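PDB 3OC9: UDP-N-acetylglucosamine pyrophosphorylase from Entamoeba histolytica, which probably catalyses the transfer of a uridylyl group from UTP to N-acetyl-alpha-D-glucosamine 1-phosphate, giving UDP-N-acetylglucosamine and diphosphate. Local coordinates for residues A[134-139]-A[304-309]; A[128-133]-A[153-158]; A[13-18]-A[324-329]. All blocks are in the same frame, centred on the assembly; numbering follows the deposited sequence.

Contacts 1 and 2 are neighbours on one side of the chain's centre, with their own centres about 15 Å apart, and they pack directly on each other: Val-135 CG2 lies 4.0 Å from Ala-153 CB, and Lys-307 CD lies 3.8 Å from the same methyl. Strand 125-134 carries part of contact 2 and runs on into the loop of contact 1. Contact 3 lies across the molecule, its centre about 33 Å from that of contact 2 and about 40 Å from that of contact 1. Contacts 2 and 3 nevertheless reach the same mixed sheet, about 17 Å apart at their nearest atoms. A 1,2-ethanediol, probably from the crystallisation liquor, is bound at contact 2.

Contact 1: A[134-139]-A[304-309]; sequences PVVDFN and NGIKKE
Ile-306 meets Val-136 and Phe-138 with successive atoms of its side chain. Its CB lies 4.1 Å from Val-136 CG2, the two side chains crossing obliquely. CG1, turned anti to the carbonyl carbon (chi1 -71°), reaches the edge of the Phe-138 ring in the ring plane, 3.9 Å from CE1. An extended chi2 of 174° then carries CD1 to 3.6 Å from Phe-138 CD1; the two side chains cross at about a right angle. The backbones of Val-136 and Ile-306 form a single antiparallel bridge, a hydrogen-bonded pair. Ile-306 N donates to Val-136 O at 3.0 Å, and Val-136 N returns a longer but nearly straight bond to Ile-306 O (3.3 Å, 172°). One water extends the bridge, accepting from Lys-308 N and lying within donating distance of Pro-134 O and Ile-306 O. Val-135 CG1 packs 4.0 Å from Gly-305 CA. Strand 305-309 pairs antiparallel with 282-286, where Asn-304 and Gly-305 face Lys-286 in a classic beta bulge; residues 135-138, in the loop that follows strand 125-134, meet strand 305-309, while Val-135 packs on Ala-153 of strand 149-154.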
loop_
_atom_site.group_PDB
_atom_site.type_symbol
_atom_site.label_atom_id
_atom_site.label_comp_id
_atom_site.label_asym_id
_atom_site.label_seq_id
_atom_site.Cartn_x
_atom_site.Cartn_y
_atom_site.Cartn_z
ATOM N N PRO A 134 23.037 5.170 -10.706
ATOM C CA PRO A 134 23.079 4.891 -12.161
ATOM C C PRO A 134 22.839 3.411 -12.532
ATOM O O PRO A 134 23.289 2.500 -11.821
ATOM C CB PRO A 134 24.501 5.317 -12.578
ATOM C CG PRO A 134 25.044 6.113 -11.437
ATOM C CD PRO A 134 24.339 5.639 -10.194
ATOM N N VAL A 135 22.111 3.182 -13.625
ATOM C CA VAL A 135 21.862 1.838 -14.162
ATOM C C VAL A 135 23.114 1.393 -14.949
ATOM O O VAL A 135 23.688 2.205 -15.668
ATOM C CB VAL A 135 20.587 1.848 -15.079
ATOM C CG1 VAL A 135 20.268 0.453 -15.622
ATOM C CG2 VAL A 135 19.363 2.459 -14.324
ATOM N N VAL A 136 23.545 0.131 -14.814
ATOM C CA VAL A 136 24.802 -0.343 -15.437
ATOM C C VAL A 136 24.630 -1.555 -16.381
ATOM O O VAL A 136 23.603 -2.239 -16.328
ATOM C CB VAL A 136 25.930 -0.658 -14.383
ATOM C CG1 VAL A 136 26.262 0.569 -13.541
ATOM C CG2 VAL A 136 25.546 -1.861 -13.469
ATOM N N ASP A 137 25.621 -1.789 -17.254
ATOM C CA ASP A 137 25.661 -2.983 -18.130
ATOM C C ASP A 137 26.380 -4.160 -17.439
ATOM O O ASP A 137 26.626 -4.095 -16.240
ATOM C CB ASP A 137 26.277 -2.656 -19.515
ATOM C CG ASP A 137 27.775 -2.362 -19.465
ATOM O OD1 ASP A 137 28.480 -2.768 -18.514
ATOM O OD2 ASP A 137 28.277 -1.719 -20.427
ATOM N N PHE A 138 26.769 -5.202 -18.183
ATOM C CA PHE A 138 27.347 -6.411 -17.550
ATOM C C PHE A 138 28.858 -6.401 -17.203
ATOM O O PHE A 138 29.328 -7.318 -16.524
ATOM C CB PHE A 138 26.954 -7.702 -18.292
ATOM C CG PHE A 138 25.451 -7.902 -18.445
ATOM C CD1 PHE A 138 24.550 -7.348 -17.544
ATOM C CD2 PHE A 138 24.949 -8.685 -19.485
ATOM C CE1 PHE A 138 23.170 -7.547 -17.684
ATOM C CE2 PHE A 138 23.562 -8.895 -19.628
ATOM C CZ PHE A 138 22.681 -8.321 -18.723
ATOM N N ASN A 139 29.609 -5.384 -17.626
ATOM C CA ASN A 139 30.951 -5.147 -17.058
ATOM C C ASN A 139 30.932 -4.106 -15.943
ATOM O O ASN A 139 31.990 -3.648 -15.459
ATOM C CB ASN A 139 31.990 -4.775 -18.132
ATOM C CG ASN A 139 32.702 -5.997 -18.718
ATOM O OD1 ASN A 139 33.052 -6.950 -18.006
ATOM N ND2 ASN A 139 32.926 -5.966 -20.021
ATOM N N ASN A 304 18.432 -5.689 -20.239
ATOM C CA ASN A 304 19.862 -5.437 -20.471
ATOM C C ASN A 304 20.550 -4.580 -19.392
ATOM O O ASN A 304 21.778 -4.489 -19.354
ATOM C CB ASN A 304 20.096 -4.830 -21.876
ATOM C CG ASN A 304 19.540 -3.417 -22.017
ATOM O OD1 ASN A 304 18.416 -3.123 -21.601
ATOM N ND2 ASN A 304 20.324 -2.538 -22.634
ATOM N N GLY A 305 19.755 -3.957 -18.524
ATOM C CA GLY A 305 20.289 -3.099 -17.463
ATOM C C GLY A 305 20.147 -3.694 -16.067
ATOM O O GLY A 305 19.168 -4.393 -15.783
ATOM N N ILE A 306 21.121 -3.401 -15.203
ATOM C CA ILE A 306 21.145 -3.878 -13.804
ATOM C C ILE A 306 20.912 -2.714 -12.827
ATOM O O ILE A 306 21.645 -1.718 -12.877
ATOM C CB ILE A 306 22.492 -4.621 -13.493
ATOM C CG1 ILE A 306 22.535 -5.969 -14.218
ATOM C CG2 ILE A 306 22.732 -4.777 -11.957
ATOM C CD1 ILE A 306 23.862 -6.707 -14.098
ATOM N N LYS A 307 19.887 -2.841 -11.965
ATOM C CA LYS A 307 19.612 -1.904 -10.856
ATOM C C LYS A 307 19.955 -2.552 -9.498
ATOM O O LYS A 307 19.355 -3.552 -9.151
ATOM C CB LYS A 307 18.112 -1.507 -10.815
ATOM C CG LYS A 307 17.563 -0.745 -12.029
ATOM C CD LYS A 307 16.024 -0.583 -11.918
ATOM C CE LYS A 307 15.333 -1.937 -12.037
ATOM N NZ LYS A 307 13.972 -1.903 -11.429
ATOM N N LYS A 308 20.912 -1.990 -8.750
ATOM C CA LYS A 308 21.235 -2.440 -7.375
ATOM C C LYS A 308 20.196 -1.902 -6.370
ATOM O O LYS A 308 20.114 -0.684 -6.171
ATOM C CB LYS A 308 22.658 -1.956 -6.997
ATOM C CG LYS A 308 23.107 -2.310 -5.587
ATOM C CD LYS A 308 24.243 -1.392 -5.077
ATOM C CE LYS A 308 25.532 -1.590 -5.844
ATOM N NZ LYS A 308 26.656 -0.768 -5.264
ATOM N N GLU A 309 19.422 -2.800 -5.735
ATOM C CA GLU A 309 18.298 -2.403 -4.857
ATOM C C GLU A 309 18.332 -3.004 -3.439
ATOM O O GLU A 309 18.938 -4.065 -3.210
ATOM C CB GLU A 309 16.935 -2.756 -5.502
ATOM C CG GLU A 309 16.617 -2.019 -6.816
ATOM C CD GLU A 309 15.234 -2.351 -7.398
ATOM O OE1 GLU A 309 14.515 -3.204 -6.833
ATOM O OE2 GLU A 309 14.871 -1.762 -8.447
HETATM O O HOH W 1 22.577 0.003 -10.249
#

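Contact 2: A[128-133]-A[153-158]; sequences FPQGML and APNGHG. With EDO (1,2-ethanediol), chain C.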
loop_
_atom_site.group_PDB
_atom_site.type_symbol
_atom_site.label_atom_id
_atom_site.label_comp_id
_atom_site.label_asym_id
_atom_site.label_seq_id
_atom_site.Cartn_x
_atom_site.Cartn_y
_atom_site.Cartn_z
ATOM N N PHE A 128 8.943 13.782 0.141
ATOM C CA PHE A 128 10.405 13.654 0.455
ATOM C C PHE A 128 11.173 12.726 -0.515
ATOM O O PHE A 128 10.625 11.728 -0.976
ATOM C CB PHE A 128 10.627 13.209 1.914
ATOM C CG PHE A 128 10.169 11.789 2.218
ATOM C CD1 PHE A 128 8.791 11.483 2.389
ATOM C CD2 PHE A 128 11.104 10.759 2.356
ATOM C CE1 PHE A 128 8.375 10.159 2.667
ATOM C CE2 PHE A 128 10.703 9.441 2.640
ATOM C CZ PHE A 128 9.330 9.136 2.800
ATOM N N PRO A 129 12.460 13.043 -0.826
ATOM C CA PRO A 129 13.161 12.189 -1.809
ATOM C C PRO A 129 13.966 11.022 -1.209
ATOM O O PRO A 129 14.538 11.162 -0.123
ATOM C CB PRO A 129 14.103 13.180 -2.523
ATOM C CG PRO A 129 14.424 14.222 -1.448
ATOM C CD PRO A 129 13.153 14.335 -0.612
ATOM N N GLN A 130 13.992 9.889 -1.915
ATOM C CA GLN A 130 14.924 8.768 -1.621
ATOM C C GLN A 130 16.153 8.855 -2.547
ATOM O O GLN A 130 16.135 9.590 -3.551
ATOM C CB GLN A 130 14.223 7.393 -1.758
ATOM C CG GLN A 130 13.817 7.030 -3.215
ATOM C CD GLN A 130 13.100 5.676 -3.379
ATOM O OE1 GLN A 130 11.984 5.611 -3.932
ATOM N NE2 GLN A 130 13.749 4.594 -2.949
ATOM N N GLY A 131 17.212 8.119 -2.211
ATOM C CA GLY A 131 18.429 8.054 -3.049
ATOM C C GLY A 131 18.216 7.384 -4.404
ATOM O O GLY A 131 17.311 6.565 -4.559
ATOM N N MET A 132 19.044 7.755 -5.385
ATOM C CA MET A 132 19.070 7.133 -6.723
ATOM C C MET A 132 20.489 6.652 -7.058
ATOM O O MET A 132 21.459 7.165 -6.486
ATOM C CB MET A 132 18.589 8.125 -7.791
ATOM C CG MET A 132 17.133 8.621 -7.594
ATOM S SD MET A 132 16.578 9.698 -8.939
ATOM C CE MET A 132 15.962 8.499 -10.121
ATOM N N LEU A 133 20.601 5.684 -7.979
ATOM C CA LEU A 133 21.898 5.170 -8.492
ATOM C C LEU A 133 21.876 5.009 -10.028
ATOM O O LEU A 133 20.825 4.724 -10.603
ATOM C CB LEU A 133 22.218 3.800 -7.853
ATOM C CG LEU A 133 22.490 3.693 -6.341
ATOM C CD1 LEU A 133 22.425 2.237 -5.874
ATOM C CD2 LEU A 133 23.865 4.313 -5.978
ATOM N N ALA A 153 18.076 5.270 -11.465
ATOM C CA ALA A 153 16.926 4.590 -10.852
ATOM C C ALA A 153 16.915 4.727 -9.315
ATOM O O ALA A 153 17.967 4.842 -8.700
ATOM C CB ALA A 153 16.888 3.098 -11.268
ATOM N N PRO A 154 15.716 4.719 -8.688
ATOM C CA PRO A 154 15.647 4.718 -7.217
ATOM C C PRO A 154 16.364 3.516 -6.582
ATOM O O PRO A 154 16.506 2.461 -7.230
ATOM C CB PRO A 154 14.131 4.640 -6.927
ATOM C CG PRO A 154 13.450 5.001 -8.206
ATOM C CD PRO A 154 14.379 4.564 -9.303
ATOM N N ASN A 155 16.805 3.672 -5.330
ATOM C CA ASN A 155 17.573 2.620 -4.638
ATOM C C ASN A 155 16.753 1.422 -4.098
ATOM O O ASN A 155 17.327 0.548 -3.434
ATOM C CB ASN A 155 18.477 3.214 -3.536
ATOM C CG ASN A 155 17.685 3.905 -2.407
ATOM O OD1 ASN A 155 16.459 3.905 -2.388
ATOM N ND2 ASN A 155 18.411 4.526 -1.477
ATOM N N GLY A 156 15.451 1.373 -4.407
ATOM C CA GLY A 156 14.549 0.280 -3.951
ATOM C C GLY A 156 13.632 0.702 -2.796
ATOM O O GLY A 156 13.923 1.697 -2.108
ATOM N N HIS A 157 12.522 -0.020 -2.568
ATOM C CA HIS A 157 11.609 0.399 -1.478
ATOM C C HIS A 157 12.210 0.297 -0.061
ATOM O O HIS A 157 11.718 0.931 0.879
ATOM C CB HIS A 157 10.207 -0.242 -1.556
ATOM C CG HIS A 157 10.201 -1.726 -1.804
ATOM N ND1 HIS A 157 11.049 -2.606 -1.162
ATOM C CD2 HIS A 157 9.427 -2.482 -2.623
ATOM C CE1 HIS A 157 10.798 -3.839 -1.565
ATOM N NE2 HIS A 157 9.822 -3.792 -2.457
ATOM N N GLY A 158 13.283 -0.483 0.075
ATOM C CA GLY A 158 14.062 -0.547 1.323
ATOM C C GLY A 158 14.747 0.777 1.692
ATOM O O GLY A 158 15.124 0.988 2.839
HETATM C C1 EDO C . 12.355 2.094 -5.490
HETATM O O1 EDO C . 11.451 2.620 -4.501
HETATM C C2 EDO C . 11.631 1.433 -6.668
HETATM O O2 EDO C . 11.285 0.072 -6.355
HETATM O O HOH W 2 17.077 6.331 0.598
#
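This is an antiparallel strand contact that passes into side-chain amide hydrogen bonding between Gln-130 and Asn-155 where the backbones part, and it lies near the surface, at the pairing of strand 125-134 with strand 149-154. Leu-133 and Ala-153 form the hydrogen-bonded pair, Leu-133 N to Ala-153 O and Ala-153 N to Leu-133 O both measuring 2.9 Å. Next to it Met-132 and Pro-154 make a non-hydrogen-bonded pair; their CA atoms approach to 4.2 Å and their side chains diverge. The Met-132 chain, bent at chi3, brings CE back to 4.3 Å from Pro-154 CD. Asn-155 N then donates to Gly-131 O at 3.0 Å.

In the mixed sheet of this GT-A clan enzyme, 125-134 runs parallel to 95-100 on its other flank, and Gln-130 packs on Met-99 there. The Gln-130 side chain points across to the residues that follow strand 149-154. Its CG stands between the backbone N and the carbonyl carbon (chi1 68°), and the chain is extended beyond. NE2 reaches Asn-155 OD1 at 2.9 Å, nearly along the Asn-155 side-chain C=O axis, with the two amide planes 68° apart. The same NE2 also makes a weak bond to Gly-156 O. OE1 passes 3.8 Å from Pro-154 CB and accepts from O1 of a bound 1,2-ethanediol, probably a crystallisation additive, whose C1 packs against Gly-156 CA and Pro-154 CB. The other end of the Asn-155 amide is met by a water: ND2 donates to it at 3.1 Å, and Gly-131 N does so weakly.

Contact 3: A[13-18]-A[324-329]; sequences TTNTIP and IFEIQR
Thr-14 CG2 comes obliquely to the Phe-325 ring, 4.3 Å from Phe-325 CG, while the planes of the Asn-15 amide and the Glu-326 carboxylate are 76° apart and the two groups are joined through water. The contact lays the segment before helix 21-32 against strand 322-326, which runs parallel to 209-215 in the mixed sheet of this GT-A clan protein. Residues 13-15 have helical backbone angles, and Thr-13 O accepts from both Thr-16 N and Ile-17 N, forming a single helix-like turn.

Two threonine hydroxyl oxygens take the place of backbone carbonyls as acceptors for strand N-H groups. Thr-13 OG1, anti to its own carbonyl carbon, accepts from Ile-324 N at 2.9 Å in a nearly straight bond (166°). Thr-14 OG1 accepts in the same way from Glu-326 N, at 3.1 Å and 167°. Between these two grips, Ile-324 O receives weak bonds from Thr-13 N and Thr-14 N. Thr-14 CG2 also rests 3.9 Å from Phe-325 CA. Tyr-201 of helix 196-204 packs against both threonines, and Val-19 lies against Thr-14 and Phe-325.

The Glu-326 side chain, extended beyond a CG that is anti to the backbone N, carries the carboxylate toward Asn-15, yet Asn-15 OD1 and Glu-326 OE1 remain 4.0 Å apart, two acceptors bridged by solvent. One water accepts from Thr-14 OG1 and spends its own two protons on Asn-15 OD1 at 2.9 Å and on Glu-326 OE1 at 2.7 Å.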
loop_
_atom_site.group_PDB
_atom_site.type_symbol
_atom_site.label_atom_id
_atom_site.label_comp_id
_atom_site.label_asym_id
_atom_site.label_seq_id
_atom_site.Cartn_x
_atom_site.Cartn_y
_atom_site.Cartn_z
ATOM N N THR A 13 -2.229 -14.466 14.141
ATOM C CA THR A 13 -2.620 -14.001 15.486
ATOM C C THR A 13 -4.150 -13.864 15.642
ATOM O O THR A 13 -4.712 -14.225 16.695
ATOM C CB THR A 13 -1.886 -12.672 15.878
ATOM O OG1 THR A 13 -0.510 -12.711 15.413
ATOM C CG2 THR A 13 -1.893 -12.485 17.390
ATOM N N THR A 14 -4.805 -13.337 14.607
ATOM C CA THR A 14 -6.280 -13.109 14.594
ATOM C C THR A 14 -7.156 -14.399 14.627
ATOM O O THR A 14 -8.389 -14.323 14.830
ATOM C CB THR A 14 -6.707 -12.145 13.422
ATOM O OG1 THR A 14 -6.209 -12.629 12.158
ATOM C CG2 THR A 14 -6.155 -10.766 13.660
ATOM N N ASN A 15 -6.544 -15.575 14.456
ATOM C CA ASN A 15 -7.266 -16.858 14.645
ATOM C C ASN A 15 -7.676 -17.087 16.120
ATOM O O ASN A 15 -8.743 -17.670 16.400
ATOM C CB ASN A 15 -6.425 -18.076 14.176
ATOM C CG ASN A 15 -6.433 -18.285 12.649
ATOM O OD1 ASN A 15 -7.133 -17.596 11.900
ATOM N ND2 ASN A 15 -5.627 -19.246 12.188
ATOM N N THR A 16 -6.829 -16.664 17.055
ATOM C CA THR A 16 -7.080 -16.907 18.499
ATOM C C THR A 16 -7.286 -15.640 19.353
ATOM O O THR A 16 -7.843 -15.705 20.456
ATOM C CB THR A 16 -5.992 -17.812 19.156
ATOM O OG1 THR A 16 -4.696 -17.215 18.989
ATOM C CG2 THR A 16 -6.011 -19.235 18.548
ATOM N N ILE A 17 -6.803 -14.500 18.854
ATOM C CA ILE A 17 -7.064 -13.196 19.467
ATOM C C ILE A 17 -7.865 -12.362 18.445
ATOM O O ILE A 17 -7.301 -11.749 17.527
ATOM C CB ILE A 17 -5.758 -12.457 19.915
ATOM C CG1 ILE A 17 -4.913 -13.335 20.849
ATOM C CG2 ILE A 17 -6.095 -11.130 20.622
ATOM C CD1 ILE A 17 -3.523 -12.752 21.172
ATOM N N PRO A 18 -9.199 -12.346 18.583
ATOM C CA PRO A 18 -10.029 -11.753 17.545
ATOM C C PRO A 18 -9.948 -10.213 17.522
ATOM O O PRO A 18 -9.636 -9.596 18.551
ATOM C CB PRO A 18 -11.448 -12.191 17.952
ATOM C CG PRO A 18 -11.376 -12.311 19.425
ATOM C CD PRO A 18 -10.003 -12.879 19.703
ATOM N N ILE A 324 0.325 -10.738 13.448
ATOM C CA ILE A 324 -0.112 -11.118 12.085
ATOM C C ILE A 324 -1.652 -10.996 11.986
ATOM O O ILE A 324 -2.388 -11.672 12.723
ATOM C CB ILE A 324 0.350 -12.585 11.724
ATOM C CG1 ILE A 324 1.845 -12.803 12.027
ATOM C CG2 ILE A 324 0.024 -12.955 10.247
ATOM C CD1 ILE A 324 2.798 -11.787 11.353
ATOM N N PHE A 325 -2.122 -10.133 11.080
ATOM C CA PHE A 325 -3.561 -9.704 10.956
ATOM C C PHE A 325 -4.157 -10.211 9.626
ATOM O O PHE A 325 -3.786 -9.717 8.537
ATOM C CB PHE A 325 -3.561 -8.144 11.040
ATOM C CG PHE A 325 -4.941 -7.457 11.150
ATOM C CD1 PHE A 325 -5.862 -7.494 10.105
ATOM C CD2 PHE A 325 -5.244 -6.675 12.277
ATOM C CE1 PHE A 325 -7.098 -6.794 10.187
ATOM C CE2 PHE A 325 -6.467 -5.974 12.378
ATOM C CZ PHE A 325 -7.397 -6.043 11.323
ATOM N N GLU A 326 -5.091 -11.173 9.676
ATOM C CA GLU A 326 -5.722 -11.674 8.419
ATOM C C GLU A 326 -6.773 -10.713 7.820
ATOM O O GLU A 326 -7.681 -10.263 8.545
ATOM C CB GLU A 326 -6.397 -13.065 8.652
ATOM C CG GLU A 326 -6.999 -13.679 7.334
ATOM C CD GLU A 326 -7.867 -14.944 7.532
ATOM O OE1 GLU A 326 -8.083 -15.391 8.688
ATOM O OE2 GLU A 326 -8.338 -15.493 6.506
ATOM N N ILE A 327 -6.672 -10.419 6.511
ATOM C CA ILE A 327 -7.735 -9.684 5.775
ATOM C C ILE A 327 -8.439 -10.572 4.730
ATOM O O ILE A 327 -7.865 -11.557 4.264
ATOM C CB ILE A 327 -7.195 -8.382 5.085
ATOM C CG1 ILE A 327 -6.092 -8.733 4.062
ATOM C CG2 ILE A 327 -6.668 -7.420 6.182
ATOM C CD1 ILE A 327 -5.877 -7.673 2.941
ATOM N N GLN A 328 -9.677 -10.219 4.370
ATOM C CA GLN A 328 -10.393 -10.904 3.283
ATOM C C GLN A 328 -10.100 -10.211 1.949
ATOM O O GLN A 328 -10.109 -8.983 1.884
ATOM C CB GLN A 328 -11.901 -10.868 3.541
ATOM C CG GLN A 328 -12.332 -11.641 4.785
ATOM C CD GLN A 328 -11.856 -13.090 4.760
ATOM O OE1 GLN A 328 -12.251 -13.867 3.886
ATOM N NE2 GLN A 328 -10.994 -13.456 5.714
ATOM N N ARG A 329 -9.849 -10.987 0.887
ATOM C CA ARG A 329 -9.546 -10.379 -0.426
ATOM C C ARG A 329 -10.740 -9.528 -0.877
ATOM O O ARG A 329 -10.562 -8.467 -1.480
ATOM C CB ARG A 329 -9.209 -11.447 -1.502
ATOM C CG ARG A 329 -7.975 -12.334 -1.164
ATOM C CD ARG A 329 -7.725 -13.468 -2.196
ATOM N NE ARG A 329 -6.773 -14.468 -1.685
ATOM C CZ ARG A 329 -5.552 -14.673 -2.159
ATOM N NH1 ARG A 329 -5.093 -13.971 -3.190
ATOM N NH2 ARG A 329 -4.784 -15.605 -1.602
HETATM O O HOH W 3 -7.768 -14.850 11.298
#